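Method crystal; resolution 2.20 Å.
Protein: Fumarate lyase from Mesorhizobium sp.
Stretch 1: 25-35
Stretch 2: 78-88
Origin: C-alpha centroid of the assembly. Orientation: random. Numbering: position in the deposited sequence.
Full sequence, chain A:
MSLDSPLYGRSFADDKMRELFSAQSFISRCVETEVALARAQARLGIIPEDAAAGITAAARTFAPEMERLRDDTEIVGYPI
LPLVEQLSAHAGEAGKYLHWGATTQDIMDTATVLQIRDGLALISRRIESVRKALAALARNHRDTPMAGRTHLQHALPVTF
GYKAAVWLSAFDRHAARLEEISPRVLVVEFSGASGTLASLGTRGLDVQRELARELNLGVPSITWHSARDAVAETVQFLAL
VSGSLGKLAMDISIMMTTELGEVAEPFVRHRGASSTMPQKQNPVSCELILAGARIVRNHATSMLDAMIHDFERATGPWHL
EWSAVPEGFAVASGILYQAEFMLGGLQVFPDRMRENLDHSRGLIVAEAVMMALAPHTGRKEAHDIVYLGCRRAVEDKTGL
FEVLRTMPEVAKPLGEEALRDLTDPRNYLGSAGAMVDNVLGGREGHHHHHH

Stretch 1 25-35: SFISRCVETEV
Stretch 2 78-88: YPILPLVEQLS

Helices that cross obliquely are often held by side-chain packing alone, and this pair from a fumarate lyase is a compact example. Residues 25–35 are helical throughout; the second stretch enters through Tyr-78 (phi/psi -141/150, extended) and Pro-79 (-79/-11), and is helical through the rest of the stretch, continuing beyond Ser-88. The axes approach to 10.9 Å at a signed crossing angle of -66°, with Cys-30 CA 7.6 Å from Ile-80 CA and Ile-27 CA 7.9 Å from Leu-83 CA. No hydrogen bond spans the interface, which buries 425 Å², both sides summed.

Leu-83, pointing toward the first helix, is the centre. Its t,p rotamer (163°, 72°) splits the branched end between neighbours: CD1 lies 4.0 Å from Ile-27 CG2 and 3.8 Å from Val-31 CG2, CD2 3.6 Å from Cys-30 CB. One turn on, Leu-87 (t,p) brings CD2 to 4.0 Å from Val-31 CG1, Val-31 being t. Ile-27 and Ile-80 leave their backbones sideways, but m,m rotamers carry their ends inward: Ile-27 CD1 reaches Pro-79 CB at 4.1 Å, and Ile-80 CD1 meets Cys-30 SG (chi1 m) at 3.5 Å. Small Cys-30 points toward the second stretch and suits this close backbone approach. Phe-26 (t, chi2 67°) offers its ring edge, CE2 4.3 Å from Pro-79 CG. Buried Glu-34 folds m,m, setting OE2 3.2 Å from Val-84 CG2; that oxygen is hydrogen-bonded elsewhere in the structure.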

# COMPACT_ATOMS: atom_id res chain seq x y z
N SER A 25 -7.88 -29.89 -1.77
CA SER A 25 -9.07 -29.31 -2.35
C SER A 25 -8.80 -28.72 -3.75
O SER A 25 -9.56 -28.96 -4.67
CB SER A 25 -9.69 -28.29 -1.38
OG SER A 25 -10.93 -27.88 -1.91
N PHE A 26 -7.70 -28.00 -3.94
CA PHE A 26 -7.35 -27.42 -5.25
C PHE A 26 -7.26 -28.51 -6.31
O PHE A 26 -7.95 -28.47 -7.32
CB PHE A 26 -6.04 -26.63 -5.18
CG PHE A 26 -5.65 -25.96 -6.49
CD1 PHE A 26 -6.41 -24.92 -7.01
CD2 PHE A 26 -4.49 -26.36 -7.17
CE1 PHE A 26 -6.06 -24.29 -8.21
CE2 PHE A 26 -4.13 -25.73 -8.37
CZ PHE A 26 -4.93 -24.70 -8.90
N ILE A 27 -6.40 -29.49 -6.05
CA ILE A 27 -6.25 -30.69 -6.87
C ILE A 27 -7.57 -31.35 -7.18
O ILE A 27 -7.83 -31.64 -8.34
CB ILE A 27 -5.24 -31.72 -6.25
CG1 ILE A 27 -3.83 -31.11 -6.20
CG2 ILE A 27 -5.29 -33.10 -7.00
CD1 ILE A 27 -3.36 -30.44 -7.53
N SER A 28 -8.42 -31.60 -6.19
CA SER A 28 -9.72 -32.24 -6.52
C SER A 28 -10.61 -31.39 -7.50
O SER A 28 -11.31 -31.97 -8.36
CB SER A 28 -10.47 -32.68 -5.27
OG SER A 28 -11.05 -31.57 -4.65
N ARG A 29 -10.55 -30.06 -7.39
CA ARG A 29 -11.23 -29.17 -8.37
C ARG A 29 -10.56 -29.23 -9.74
O ARG A 29 -11.24 -29.09 -10.74
CB ARG A 29 -11.27 -27.70 -7.92
CG ARG A 29 -11.75 -27.38 -6.48
CD ARG A 29 -12.83 -28.29 -5.91
NE ARG A 29 -14.14 -28.16 -6.55
CZ ARG A 29 -15.19 -27.53 -6.02
NH1 ARG A 29 -16.34 -27.47 -6.68
NH2 ARG A 29 -15.08 -26.94 -4.84
N CYS A 30 -9.24 -29.42 -9.76
CA CYS A 30 -8.46 -29.64 -10.98
C CYS A 30 -8.89 -30.89 -11.74
O CYS A 30 -9.12 -30.84 -12.96
CB CYS A 30 -6.96 -29.66 -10.71
SG CYS A 30 -6.18 -28.00 -10.39
N VAL A 31 -9.03 -32.00 -11.01
CA VAL A 31 -9.61 -33.22 -11.55
C VAL A 31 -11.05 -32.97 -12.02
O VAL A 31 -11.40 -33.33 -13.16
CB VAL A 31 -9.58 -34.38 -10.50
CG1 VAL A 31 -10.15 -35.64 -11.08
CG2 VAL A 31 -8.15 -34.61 -9.99
N GLU A 32 -11.87 -32.33 -11.17
CA GLU A 32 -13.25 -31.99 -11.53
C GLU A 32 -13.33 -31.27 -12.88
O GLU A 32 -14.17 -31.59 -13.72
CB GLU A 32 -13.96 -31.21 -10.39
CG GLU A 32 -15.30 -30.63 -10.80
CD GLU A 32 -16.04 -29.86 -9.70
OE1 GLU A 32 -15.54 -29.76 -8.54
OE2 GLU A 32 -17.16 -29.36 -10.01
N THR A 33 -12.42 -30.33 -13.10
CA THR A 33 -12.35 -29.53 -14.34
C THR A 33 -11.98 -30.42 -15.54
O THR A 33 -12.61 -30.31 -16.60
CB THR A 33 -11.32 -28.41 -14.16
OG1 THR A 33 -11.68 -27.61 -13.02
CG2 THR A 33 -11.15 -27.51 -15.43
N GLU A 34 -10.95 -31.27 -15.38
CA GLU A 34 -10.47 -32.12 -16.48
C GLU A 34 -11.54 -33.14 -16.93
O GLU A 34 -11.68 -33.42 -18.12
CB GLU A 34 -9.21 -32.87 -16.07
CG GLU A 34 -8.00 -31.98 -15.88
CD GLU A 34 -7.20 -31.75 -17.17
OE1 GLU A 34 -7.64 -32.19 -18.26
OE2 GLU A 34 -6.12 -31.14 -17.07
N VAL A 35 -12.27 -33.69 -15.96
CA VAL A 35 -13.34 -34.66 -16.21
C VAL A 35 -14.46 -33.98 -16.96
O VAL A 35 -14.99 -34.53 -17.93
CB VAL A 35 -13.90 -35.25 -14.88
CG1 VAL A 35 -15.24 -36.00 -15.11
CG2 VAL A 35 -12.90 -36.15 -14.24
N TYR A 78 4.46 -26.34 -12.29
CA TYR A 78 3.01 -26.37 -12.04
C TYR A 78 2.48 -27.78 -11.73
O TYR A 78 3.06 -28.74 -12.18
CB TYR A 78 2.26 -25.80 -13.26
CG TYR A 78 2.72 -24.41 -13.63
CD1 TYR A 78 2.30 -23.31 -12.91
CD2 TYR A 78 3.59 -24.20 -14.70
CE1 TYR A 78 2.71 -22.05 -13.22
CE2 TYR A 78 4.03 -22.91 -15.03
CZ TYR A 78 3.56 -21.84 -14.29
OH TYR A 78 3.95 -20.55 -14.60
N PRO A 79 1.40 -27.90 -10.92
CA PRO A 79 0.93 -29.26 -10.65
C PRO A 79 0.10 -29.89 -11.76
O PRO A 79 -0.16 -31.09 -11.68
CB PRO A 79 0.06 -29.08 -9.39
CG PRO A 79 -0.53 -27.70 -9.55
CD PRO A 79 0.62 -26.90 -10.16
N ILE A 80 -0.34 -29.11 -12.76
CA ILE A 80 -1.32 -29.63 -13.69
C ILE A 80 -0.86 -30.83 -14.55
O ILE A 80 -1.57 -31.82 -14.65
CB ILE A 80 -1.95 -28.55 -14.60
CG1 ILE A 80 -2.66 -27.47 -13.76
CG2 ILE A 80 -2.88 -29.16 -15.61
CD1 ILE A 80 -3.44 -27.99 -12.52
N LEU A 81 0.28 -30.72 -15.20
CA LEU A 81 0.70 -31.80 -16.07
C LEU A 81 1.09 -33.06 -15.30
O LEU A 81 0.75 -34.13 -15.74
CB LEU A 81 1.75 -31.35 -17.12
CG LEU A 81 1.18 -30.34 -18.15
CD1 LEU A 81 2.25 -29.78 -19.09
CD2 LEU A 81 0.04 -30.91 -18.98
N PRO A 82 1.78 -32.93 -14.13
CA PRO A 82 1.95 -34.09 -13.26
C PRO A 82 0.62 -34.69 -12.80
O PRO A 82 0.45 -35.92 -12.83
CB PRO A 82 2.73 -33.52 -12.06
CG PRO A 82 3.39 -32.33 -12.56
CD PRO A 82 2.47 -31.75 -13.57
N LEU A 83 -0.33 -33.85 -12.39
CA LEU A 83 -1.64 -34.39 -12.05
C LEU A 83 -2.30 -35.14 -13.25
O LEU A 83 -2.90 -36.22 -13.06
CB LEU A 83 -2.58 -33.32 -11.47
CG LEU A 83 -4.06 -33.75 -11.48
CD1 LEU A 83 -4.34 -34.83 -10.44
CD2 LEU A 83 -4.97 -32.54 -11.31
N VAL A 84 -2.16 -34.60 -14.46
CA VAL A 84 -2.72 -35.27 -15.66
C VAL A 84 -2.02 -36.64 -15.89
O VAL A 84 -2.67 -37.61 -16.25
CB VAL A 84 -2.69 -34.35 -16.94
CG1 VAL A 84 -2.99 -35.13 -18.21
CG2 VAL A 84 -3.68 -33.22 -16.78
N GLU A 85 -0.71 -36.69 -15.65
CA GLU A 85 0.05 -37.91 -15.77
C GLU A 85 -0.48 -38.96 -14.78
O GLU A 85 -0.73 -40.10 -15.16
CB GLU A 85 1.54 -37.65 -15.57
CG GLU A 85 2.24 -36.85 -16.71
CD GLU A 85 3.59 -36.20 -16.27
OE1 GLU A 85 3.97 -35.10 -16.80
OE2 GLU A 85 4.27 -36.80 -15.37
N GLN A 86 -0.68 -38.58 -13.52
CA GLN A 86 -1.20 -39.54 -12.53
C GLN A 86 -2.60 -39.99 -12.95
O GLN A 86 -2.91 -41.18 -12.95
CB GLN A 86 -1.20 -38.94 -11.11
CG GLN A 86 0.19 -38.65 -10.49
CD GLN A 86 0.09 -38.34 -9.00
OE1 GLN A 86 -0.88 -38.76 -8.35
NE2 GLN A 86 1.08 -37.63 -8.44
N LEU A 87 -3.44 -39.06 -13.36
CA LEU A 87 -4.79 -39.45 -13.80
C LEU A 87 -4.79 -40.30 -15.08
O LEU A 87 -5.65 -41.18 -15.27
CB LEU A 87 -5.67 -38.22 -13.97
CG LEU A 87 -7.16 -38.47 -14.17
CD1 LEU A 87 -7.74 -39.53 -13.20
CD2 LEU A 87 -7.94 -37.17 -14.05
N SER A 88 -3.85 -40.03 -15.98
CA SER A 88 -3.77 -40.81 -17.21
C SER A 88 -3.42 -42.29 -16.87
O SER A 88 -4.10 -43.22 -17.34
CB SER A 88 -2.77 -40.20 -18.18
OG SER A 88 -2.52 -41.08 -19.27